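Local coordinates for Poly(A) RNA polymerase protein 2 (Saccharomyces cerevisiae, PDB 3NYB) that probably adds adenylate tails to RNA as the poly(A) polymerase subunit of TRAMP, an RNA surveillance complex in which it pairs with the zinc-knuckle protein Air2p, at residues A147-I150 with R151-D155; E162-L165 with I166-F170; H198-P201 with R202-T205. The protein carries 1 engineered substitution. All coordinates share one frame; numbering follows the deposited sequence.

Contact 1 of 3, residues A147-I150 with R151-D155; sequences AKLI and REWLD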
ATOM      1  N   ALA A 147      -5.736   4.264  13.276  1.00 48.03           N
ATOM      2  CA  ALA A 147      -6.908   4.463  12.446  1.00 38.93           C
ATOM      3  C   ALA A 147      -7.087   5.943  12.132  1.00 53.02           C
ATOM      4  O   ALA A 147      -7.353   6.312  10.985  1.00 56.84           O
ATOM      5  CB  ALA A 147      -8.141   3.903  13.125  1.00 30.56           C
ATOM      6  N   LYS A 148      -6.925   6.790  13.150  1.00 49.20           N
ATOM      7  CA  LYS A 148      -7.134   8.224  12.979  1.00 50.31           C
ATOM      8  C   LYS A 148      -6.098   8.836  12.033  1.00 49.97           C
ATOM      9  O   LYS A 148      -6.427   9.674  11.192  1.00 47.89           O
ATOM     10  CB  LYS A 148      -7.136   8.945  14.333  1.00 66.46           C
ATOM     11  CG  LYS A 148      -7.771  10.340  14.303  1.00 84.73           C
ATOM     12  CD  LYS A 148      -9.287  10.286  14.082  1.00 90.47           C
ATOM     13  CE  LYS A 148      -9.925  11.682  14.097  1.00 92.77           C
ATOM     14  NZ  LYS A 148     -10.039  12.293  15.465  1.00 91.44           N
ATOM     15  N   LEU A 149      -4.845   8.414  12.168  1.00 47.83           N
ATOM     16  CA  LEU A 149      -3.812   8.843  11.234  1.00 50.18           C
ATOM     17  C   LEU A 149      -4.256   8.589   9.796  1.00 55.64           C
ATOM     18  O   LEU A 149      -4.168   9.478   8.942  1.00 49.43           O
ATOM     19  CB  LEU A 149      -2.498   8.120  11.518  1.00 45.74           C
ATOM     20  CG  LEU A 149      -1.780   8.554  12.800  1.00 49.17           C
ATOM     21  CD1 LEU A 149      -0.491   7.770  12.981  1.00 54.55           C
ATOM     22  CD2 LEU A 149      -1.499  10.046  12.770  1.00 40.49           C
ATOM     23  N   ILE A 150      -4.745   7.373   9.548  1.00 48.70           N
ATOM     24  CA  ILE A 150      -5.230   6.976   8.232  1.00 51.53           C
ATOM     25  C   ILE A 150      -6.218   7.981   7.654  1.00 54.03           C
ATOM     26  O   ILE A 150      -6.047   8.448   6.531  1.00 56.94           O
ATOM     27  CB  ILE A 150      -5.920   5.596   8.272  1.00 56.28           C
ATOM     28  CG1 ILE A 150      -4.966   4.529   8.814  1.00 52.71           C
ATOM     29  CG2 ILE A 150      -6.423   5.207   6.892  1.00 44.61           C
ATOM     30  CD1 ILE A 150      -3.677   4.459   8.082  1.00 52.06           C
ATOM     31  N   ARG A 151      -7.253   8.309   8.417  1.00 47.65           N
ATOM     32  CA  ARG A 151      -8.281   9.218   7.919  1.00 59.04           C
ATOM     33  C   ARG A 151      -7.718  10.604   7.643  1.00 57.26           C
ATOM     34  O   ARG A 151      -8.045  11.233   6.635  1.00 47.59           O
ATOM     35  CB  ARG A 151      -9.454   9.290   8.890  1.00 70.26           C
ATOM     36  CG  ARG A 151     -10.280   8.019   8.914  1.00 87.34           C
ATOM     37  CD  ARG A 151     -11.433   8.116   9.897  1.00110.55           C
ATOM     38  NE  ARG A 151     -10.977   8.201  11.282  1.00121.60           N
ATOM     39  CZ  ARG A 151     -10.593   7.153  12.005  1.00124.83           C
ATOM     40  NH1 ARG A 151     -10.597   5.940  11.468  1.00126.85           N
ATOM     41  NH2 ARG A 151     -10.197   7.319  13.260  1.00121.51           N
ATOM     42  N   GLU A 152      -6.858  11.071   8.541  1.00 58.56           N
ATOM     43  CA  GLU A 152      -6.207  12.357   8.370  1.00 48.35           C
ATOM     44  C   GLU A 152      -5.262  12.327   7.178  1.00 50.40           C
ATOM     45  O   GLU A 152      -5.344  13.193   6.311  1.00 50.58           O
ATOM     46  CB  GLU A 152      -5.466  12.749   9.640  1.00 59.94           C
ATOM     47  CG  GLU A 152      -6.384  12.904  10.842  1.00 80.31           C
ATOM     48  CD  GLU A 152      -5.630  13.148  12.140  1.00 92.38           C
ATOM     49  OE1 GLU A 152      -4.390  12.977  12.155  1.00 87.51           O
ATOM     50  OE2 GLU A 152      -6.282  13.504  13.147  1.00 97.12           O
ATOM     51  N   TRP A 153      -4.376  11.336   7.118  1.00 54.25           N
ATOM     52  CA  TRP A 153      -3.498  11.223   5.962  1.00 51.18           C
ATOM     53  C   TRP A 153      -4.317  11.314   4.661  1.00 49.49           C
ATOM     54  O   TRP A 153      -3.887  11.924   3.687  1.00 46.65           O
ATOM     55  CB  TRP A 153      -2.723   9.904   5.954  1.00 44.12           C
ATOM     56  CG  TRP A 153      -1.722   9.638   7.048  1.00 55.82           C
ATOM     57  CD1 TRP A 153      -1.144  10.533   7.913  1.00 48.45           C
ATOM     58  CD2 TRP A 153      -1.149   8.356   7.354  1.00 65.43           C
ATOM     59  NE1 TRP A 153      -0.265   9.872   8.750  1.00 48.22           N
ATOM     60  CE2 TRP A 153      -0.251   8.550   8.427  1.00 61.07           C
ATOM     61  CE3 TRP A 153      -1.327   7.079   6.831  1.00 84.28           C
ATOM     62  CZ2 TRP A 153       0.473   7.467   8.978  1.00 62.93           C
ATOM     63  CZ3 TRP A 153      -0.607   6.022   7.382  1.00 89.93           C
ATOM     64  CH2 TRP A 153       0.278   6.222   8.439  1.00 76.64           C
ATOM     65  N   LEU A 154      -5.500  10.707   4.656  1.00 50.80           N
ATOM     66  CA  LEU A 154      -6.316  10.636   3.450  1.00 39.92           C
ATOM     67  C   LEU A 154      -6.918  11.978   3.100  1.00 60.13           C
ATOM     68  O   LEU A 154      -7.257  12.232   1.951  1.00 73.20           O
ATOM     69  CB  LEU A 154      -7.424   9.604   3.607  1.00 29.76           C
ATOM     70  CG  LEU A 154      -6.952   8.151   3.531  1.00 52.35           C
ATOM     71  CD1 LEU A 154      -8.079   7.164   3.845  1.00 45.10           C
ATOM     72  CD2 LEU A 154      -6.342   7.866   2.164  1.00 54.33           C
ATOM     73  N   ASP A 155      -7.049  12.837   4.098  1.00 63.78           N
ATOM     74  CA  ASP A 155      -7.539  14.186   3.867  1.00 69.33           C
ATOM     75  C   ASP A 155      -6.481  15.100   3.241  1.00 70.65           C
ATOM     76  O   ASP A 155      -6.746  15.772   2.245  1.00 76.37           O
ATOM     77  CB  ASP A 155      -8.052  14.781   5.171  1.00 76.74           C
ATOM     78  CG  ASP A 155      -9.282  14.070   5.682  1.00 79.93           C
ATOM     79  OD1 ASP A 155      -9.506  14.087   6.911  1.00 85.00           O
ATOM     80  OD2 ASP A 155     -10.020  13.493   4.853  1.00 74.84           O
TER
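L149 and W153, one helical turn apart, make the aromatic part of this contact. The CB of L149 stands over the face of the indole, 4.2 Å from the centroid of the W153 five-membered ring and 25° off its normal, a CH-pi contact. W153 CG lies anti to its own carbonyl carbon (chi1 -65°), which folds the ring back along the helix, and L149 O sits over the same face near the rim.

Apolar contacts continue on the next residue. The CD1 of I150 meets the benzene part of the ring obliquely, 3.5 Å from W153 CZ3, while its other branch, CG2, runs alongside L154 in the same direction, 4.0 Å from L154 CD1.

On the exposed side the contacts are between long polar chains. K148 and R151 cross at about a right angle, so that the aliphatic part of K148 meets the guanidinium; one face of that group also lies over A147 O without a hydrogen bond. The carboxylate of E152 comes near the same lysine, but K148 NZ and E152 OE2 are 4.6 Å apart, too far for a salt bridge, and any attraction is probably modest.

Main-chain bonds hold the turns together: R151 N, E152 N, W153 N and L154 N donate to A147 O, K148 O, L149 O and I150 O, and E152 N reaches K148 O at 3.0 Å with a 169° angle at the hydrogen.

Beyond the segments W153 stacks on F194, I150 packs on F187 and I190, all of helix 186-198, and partly exposed L149 touches P268. The i to i+4 spacing is that of an alpha-helix, and the division between buried I150 and W153 and exposed K148, R151 and E152 makes helix 145-155 amphipathic.

Contact 2 of 3, residues E162-L165 with I166-F170; sequences ELVL and IVKQF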
ATOM      1  N   GLU A 162      -5.086   6.049  -4.431  1.00 40.30           N
ATOM      2  CA  GLU A 162      -4.776   5.422  -5.717  1.00 32.35           C
ATOM      3  C   GLU A 162      -3.499   4.608  -5.659  1.00 33.88           C
ATOM      4  O   GLU A 162      -3.463   3.471  -6.117  1.00 35.01           O
ATOM      5  CB  GLU A 162      -4.623   6.472  -6.817  1.00 35.53           C
ATOM      6  CG  GLU A 162      -5.910   7.150  -7.244  1.00 34.99           C
ATOM      7  CD  GLU A 162      -6.467   8.082  -6.187  1.00 45.70           C
ATOM      8  OE1 GLU A 162      -7.642   8.479  -6.338  1.00 50.61           O
ATOM      9  OE2 GLU A 162      -5.747   8.409  -5.207  1.00 48.92           O
ATOM     10  N   LEU A 163      -2.440   5.195  -5.111  1.00 35.60           N
ATOM     11  CA  LEU A 163      -1.181   4.479  -5.040  1.00 37.56           C
ATOM     12  C   LEU A 163      -1.281   3.296  -4.085  1.00 36.76           C
ATOM     13  O   LEU A 163      -0.728   2.233  -4.348  1.00 31.49           O
ATOM     14  CB  LEU A 163      -0.024   5.410  -4.673  1.00 37.03           C
ATOM     15  CG  LEU A 163       0.316   6.389  -5.796  1.00 41.32           C
ATOM     16  CD1 LEU A 163       1.670   7.028  -5.570  1.00 43.60           C
ATOM     17  CD2 LEU A 163       0.293   5.666  -7.126  1.00 41.25           C
ATOM     18  N   VAL A 164      -2.009   3.467  -2.988  1.00 28.46           N
ATOM     19  CA  VAL A 164      -2.197   2.368  -2.049  1.00 18.25           C
ATOM     20  C   VAL A 164      -2.907   1.188  -2.709  1.00 30.14           C
ATOM     21  O   VAL A 164      -2.492   0.033  -2.555  1.00 28.41           O
ATOM     22  CB  VAL A 164      -2.948   2.813  -0.790  1.00 19.36           C
ATOM     23  CG1 VAL A 164      -3.334   1.615   0.039  1.00 18.73           C
ATOM     24  CG2 VAL A 164      -2.074   3.756   0.028  1.00 20.47           C
ATOM     25  N   LEU A 165      -3.962   1.471  -3.470  1.00 30.95           N
ATOM     26  CA  LEU A 165      -4.667   0.395  -4.154  1.00 23.19           C
ATOM     27  C   LEU A 165      -3.737  -0.365  -5.103  1.00 23.38           C
ATOM     28  O   LEU A 165      -3.709  -1.586  -5.100  1.00 28.70           O
ATOM     29  CB  LEU A 165      -5.901   0.921  -4.875  1.00 31.25           C
ATOM     30  CG  LEU A 165      -7.028   1.324  -3.923  1.00 37.05           C
ATOM     31  CD1 LEU A 165      -8.186   1.974  -4.685  1.00 35.35           C
ATOM     32  CD2 LEU A 165      -7.495   0.120  -3.115  1.00 18.46           C
ATOM     33  N   ILE A 166      -2.956   0.359  -5.893  1.00 29.90           N
ATOM     34  CA  ILE A 166      -2.019  -0.282  -6.810  1.00 31.63           C
ATOM     35  C   ILE A 166      -1.000  -1.149  -6.079  1.00 36.27           C
ATOM     36  O   ILE A 166      -0.827  -2.327  -6.394  1.00 31.00           O
ATOM     37  CB  ILE A 166      -1.270   0.747  -7.647  1.00 33.00           C
ATOM     38  CG1 ILE A 166      -2.261   1.651  -8.372  1.00 28.87           C
ATOM     39  CG2 ILE A 166      -0.385   0.052  -8.650  1.00 41.51           C
ATOM     40  CD1 ILE A 166      -3.114   0.925  -9.369  1.00 23.17           C
ATOM     41  N   VAL A 167      -0.329  -0.556  -5.099  1.00 34.80           N
ATOM     42  CA  VAL A 167       0.653  -1.272  -4.300  1.00 26.25           C
ATOM     43  C   VAL A 167       0.006  -2.457  -3.581  1.00 35.58           C
ATOM     44  O   VAL A 167       0.634  -3.504  -3.387  1.00 37.02           O
ATOM     45  CB  VAL A 167       1.298  -0.342  -3.261  1.00 28.11           C
ATOM     46  CG1 VAL A 167       2.458  -1.037  -2.569  1.00 24.92           C
ATOM     47  CG2 VAL A 167       1.782   0.923  -3.918  1.00 28.59           C
ATOM     48  N   LYS A 168      -1.248  -2.288  -3.176  1.00 35.75           N
ATOM     49  CA  LYS A 168      -1.941  -3.343  -2.451  1.00 39.99           C
ATOM     50  C   LYS A 168      -2.170  -4.497  -3.420  1.00 39.94           C
ATOM     51  O   LYS A 168      -1.831  -5.647  -3.129  1.00 34.13           O
ATOM     52  CB  LYS A 168      -3.259  -2.823  -1.878  1.00 43.43           C
ATOM     53  CG  LYS A 168      -3.443  -3.035  -0.368  1.00 41.21           C
ATOM     54  CD  LYS A 168      -4.337  -1.944   0.221  1.00 42.96           C
ATOM     55  CE  LYS A 168      -4.712  -2.189   1.678  1.00 46.74           C
ATOM     56  NZ  LYS A 168      -5.580  -3.380   1.854  1.00 52.36           N
ATOM     57  N   GLN A 169      -2.714  -4.176  -4.589  1.00 33.77           N
ATOM     58  CA  GLN A 169      -2.936  -5.174  -5.627  1.00 25.62           C
ATOM     59  C   GLN A 169      -1.636  -5.877  -5.983  1.00 35.05           C
ATOM     60  O   GLN A 169      -1.561  -7.104  -6.015  1.00 29.69           O
ATOM     61  CB  GLN A 169      -3.520  -4.533  -6.879  1.00 30.08           C
ATOM     62  CG  GLN A 169      -3.658  -5.501  -8.047  1.00 25.55           C
ATOM     63  CD  GLN A 169      -4.459  -6.741  -7.684  1.00 30.00           C
ATOM     64  OE1 GLN A 169      -5.377  -6.680  -6.869  1.00 37.88           O
ATOM     65  NE2 GLN A 169      -4.115  -7.871  -8.290  1.00 29.66           N
ATOM     66  N   PHE A 170      -0.599  -5.098  -6.256  1.00 39.14           N
ATOM     67  CA  PHE A 170       0.676  -5.704  -6.576  1.00 34.56           C
ATOM     68  C   PHE A 170       1.076  -6.732  -5.512  1.00 47.57           C
ATOM     69  O   PHE A 170       1.299  -7.906  -5.821  1.00 42.10           O
ATOM     70  CB  PHE A 170       1.759  -4.648  -6.705  1.00 24.40           C
ATOM     71  CG  PHE A 170       3.121  -5.226  -6.873  1.00 33.61           C
ATOM     72  CD1 PHE A 170       3.508  -5.762  -8.088  1.00 32.79           C
ATOM     73  CD2 PHE A 170       4.009  -5.260  -5.805  1.00 43.09           C
ATOM     74  CE1 PHE A 170       4.768  -6.321  -8.241  1.00 35.64           C
ATOM     75  CE2 PHE A 170       5.273  -5.812  -5.950  1.00 45.02           C
ATOM     76  CZ  PHE A 170       5.651  -6.347  -7.171  1.00 44.21           C
TER
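V164 and K168, one turn apart, run alongside each other in the same direction, with V164 CG1 3.7 Å from K168 CD. V164 CG1 stands anti to the backbone N (chi1 170°), and the extended methylenes of the lysine run past it. No other pair of side chains meets across the two segments; the remaining contacts are between side chains and the main chain or within the main chain.

The close part is the backbone. I166 N, K168 N and Q169 N donate in turn to E162 O, V164 O and L165 O, as in a regular alpha-helix; V167 N likewise points to L163 O, an acceptor whose position is less certain. Q169 N reaches L165 O at 2.8 Å with an angle of 172° at the hydrogen, whereas the bond from K168 N to V164 O, though 2.7 Å long, is bent to 142°.

Most of the apolar side chains serve other helices. L163 and V164 pack on V193 of helix 186-198, I166 touches L218 of helix 214-228 and I25 and F28 of helix 17-31, and V167 touches both I189 and F221. The looser side belongs to the partly exposed E162 and K168: the E162 carboxylate leads away from the following turn, and K168 NZ makes a weak hydrogen bond to L72 O.

With apolar residues on several sides, helix 160-173 is bound to its neighbours mainly by hydrophobic burial. The amides of I166, K168 and Q169 are paired within the helix, and the lysine lends its aliphatic stem to V164 while its amine bonds weakly to L72 O.

Contact 3 of 3, residues H198-P201 with R202-T205; sequences HMHP and RIIT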
ATOM      1  N   HIS A 198       4.748  12.607   0.768  1.00 52.77           N
ATOM      2  CA  HIS A 198       4.901  13.856   1.501  1.00 51.23           C
ATOM      3  C   HIS A 198       6.310  14.421   1.520  1.00 63.04           C
ATOM      4  O   HIS A 198       6.492  15.611   1.778  1.00 75.64           O
ATOM      5  CB  HIS A 198       4.346  13.739   2.918  1.00 48.89           C
ATOM      6  CG  HIS A 198       3.041  14.433   3.106  1.00 73.33           C
ATOM      7  ND1 HIS A 198       2.109  14.558   2.088  1.00 80.47           N
ATOM      8  CD2 HIS A 198       2.494  15.052   4.177  1.00 86.17           C
ATOM      9  CE1 HIS A 198       1.059  15.215   2.529  1.00 82.85           C
ATOM     10  NE2 HIS A 198       1.264  15.527   3.802  1.00 89.10           N
ATOM     11  N   MET A 199       7.307  13.590   1.244  1.00 53.51           N
ATOM     12  CA  MET A 199       8.667  14.110   1.197  1.00 58.53           C
ATOM     13  C   MET A 199       9.365  13.908  -0.146  1.00 65.00           C
ATOM     14  O   MET A 199      10.560  13.643  -0.209  1.00 80.49           O
ATOM     15  CB  MET A 199       9.504  13.558   2.346  1.00 59.17           C
ATOM     16  CG  MET A 199       9.507  12.071   2.473  1.00 40.26           C
ATOM     17  SD  MET A 199      10.533  11.598   3.869  1.00 63.31           S
ATOM     18  CE  MET A 199      12.132  12.142   3.281  1.00187.11           C
ATOM     19  N   HIS A 200       8.609  14.052  -1.221  1.00 64.91           N
ATOM     20  CA  HIS A 200       9.158  13.938  -2.559  1.00 62.17           C
ATOM     21  C   HIS A 200       9.485  15.343  -3.043  1.00 68.92           C
ATOM     22  O   HIS A 200       8.635  16.231  -2.980  1.00 64.43           O
ATOM     23  CB  HIS A 200       8.131  13.269  -3.468  1.00 47.91           C
ATOM     24  CG  HIS A 200       8.547  13.171  -4.900  1.00 50.96           C
ATOM     25  ND1 HIS A 200       8.650  14.271  -5.726  1.00 53.58           N
ATOM     26  CD2 HIS A 200       8.852  12.097  -5.668  1.00 55.49           C
ATOM     27  CE1 HIS A 200       9.018  13.882  -6.933  1.00 58.00           C
ATOM     28  NE2 HIS A 200       9.144  12.565  -6.924  1.00 61.98           N
ATOM     29  N   PRO A 201      10.723  15.549  -3.520  1.00 63.79           N
ATOM     30  CA  PRO A 201      11.272  16.853  -3.921  1.00 55.26           C
ATOM     31  C   PRO A 201      10.264  17.750  -4.650  1.00 63.28           C
ATOM     32  O   PRO A 201      10.166  18.941  -4.354  1.00 63.74           O
ATOM     33  CB  PRO A 201      12.414  16.467  -4.858  1.00 58.79           C
ATOM     34  CG  PRO A 201      12.881  15.150  -4.334  1.00 65.14           C
ATOM     35  CD  PRO A 201      11.671  14.450  -3.774  1.00 57.05           C
ATOM     36  N   ARG A 202       9.516  17.181  -5.589  1.00 64.04           N
ATOM     37  CA  ARG A 202       8.593  17.962  -6.395  1.00 53.12           C
ATOM     38  C   ARG A 202       7.287  18.189  -5.663  1.00 54.76           C
ATOM     39  O   ARG A 202       6.445  18.971  -6.107  1.00 57.35           O
ATOM     40  CB  ARG A 202       8.309  17.253  -7.710  1.00 56.14           C
ATOM     41  CG  ARG A 202       9.547  16.934  -8.517  1.00 72.13           C
ATOM     42  CD  ARG A 202      10.159  18.196  -9.083  1.00 75.07           C
ATOM     43  NE  ARG A 202      11.115  17.905 -10.145  1.00 71.83           N
ATOM     44  CZ  ARG A 202      11.372  18.726 -11.154  1.00 75.10           C
ATOM     45  NH1 ARG A 202      10.732  19.883 -11.242  1.00 69.80           N
ATOM     46  NH2 ARG A 202      12.257  18.384 -12.078  1.00 82.48           N
ATOM     47  N   ILE A 203       7.121  17.497  -4.541  1.00 45.58           N
ATOM     48  CA  ILE A 203       5.873  17.547  -3.791  1.00 46.03           C
ATOM     49  C   ILE A 203       5.933  18.472  -2.579  1.00 52.45           C
ATOM     50  O   ILE A 203       5.004  19.238  -2.338  1.00 60.24           O
ATOM     51  CB  ILE A 203       5.422  16.148  -3.348  1.00 54.29           C
ATOM     52  CG1 ILE A 203       4.912  15.359  -4.556  1.00 50.32           C
ATOM     53  CG2 ILE A 203       4.345  16.250  -2.275  1.00 52.44           C
ATOM     54  CD1 ILE A 203       4.676  13.897  -4.272  1.00 47.43           C
ATOM     55  N   ILE A 204       7.015  18.401  -1.813  1.00 61.82           N
ATOM     56  CA  ILE A 204       7.164  19.314  -0.685  1.00 73.37           C
ATOM     57  C   ILE A 204       7.341  20.739  -1.209  1.00 74.10           C
ATOM     58  O   ILE A 204       7.004  21.706  -0.525  1.00 79.89           O
ATOM     59  CB  ILE A 204       8.348  18.944   0.233  1.00 71.68           C
ATOM     60  CG1 ILE A 204       9.004  17.643  -0.222  1.00 79.26           C
ATOM     61  CG2 ILE A 204       7.908  18.893   1.696  1.00 62.20           C
ATOM     62  CD1 ILE A 204      10.231  17.873  -1.064  1.00 80.12           C
ATOM     63  N   THR A 205       7.856  20.864  -2.430  1.00 65.42           N
ATOM     64  CA  THR A 205       8.021  22.175  -3.051  1.00 68.27           C
ATOM     65  C   THR A 205       6.736  22.641  -3.729  1.00 66.46           C
ATOM     66  O   THR A 205       6.701  23.712  -4.334  1.00 62.52           O
ATOM     67  CB  THR A 205       9.158  22.179  -4.087  1.00 65.68           C
ATOM     68  OG1 THR A 205       8.889  21.196  -5.092  1.00 77.33           O
ATOM     69  CG2 THR A 205      10.489  21.861  -3.418  1.00 48.59           C
TER
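H200 grips the start of a short helical turn with both its ring and its carbonyl. ND1 accepts a hydrogen bond from R202 N at 3.0 Å, the donor tilted 22° from the imidazole plane. The carbonyl takes two more: I203 N at 2.5 Å and I204 N at 2.9 Å from H200 O, reaching it from opposite faces of its plane. H200 CG lies anti to the backbone N (chi1 176°), a torsion that brings ND1 round to the amide of R202.

Carbon contacts fill in around these bonds. R202 CG comes 3.5 Å from H200 CE1, and the I203 and H200 side chains cross at about a right angle, with I203 CD1 3.6 Å from H200 CB. CD of P201 lies over the outer part of one ring face.

This is an N-cap: the H200 side chain accepts from the amide two residues on, and P201 follows at the start of helix 201-204, a weakly bonded helix entered after helix 186-198 has ended and M199 has left helical angles.

The second shell fixes the cap. H200 NE2 hydrogen-bonds E220 OE1, so the imidazole is held at both nitrogens and its rotation is set between helix 214-228 and the new turn; L217 of that helix packs on H200 and I203. The guanidinium of R202 forms a salt bridge with E207 through NH1. Farther out, the Air2p chain packs against the turn, with Y48 of Air2p on M199, A77 of Air2p on P201, Y28 of Air2p on R202 and N82 of Air2p on T205.

Contacts 1, 2 and 3 follow one another along the chain without touching. The centres of contacts 1 and 2 lie about 17 Å apart, their nearest atoms about 6 Å, on the successive helices 145-155 and 160-173; the centre of contact 3 is about 19 Å from that of contact 1 and about 20 Å from that of contact 2. Helix 186-198 joins all three: it receives side chains from contacts 1 and 2 and ends at contact 3, where F194, the stacking partner of W153, also meets the ring of H198. Helix 214-228 likewise touches contacts 2 and 3. Contact 2 is the most central, while contact 3 is the one reached by the Air2p chain.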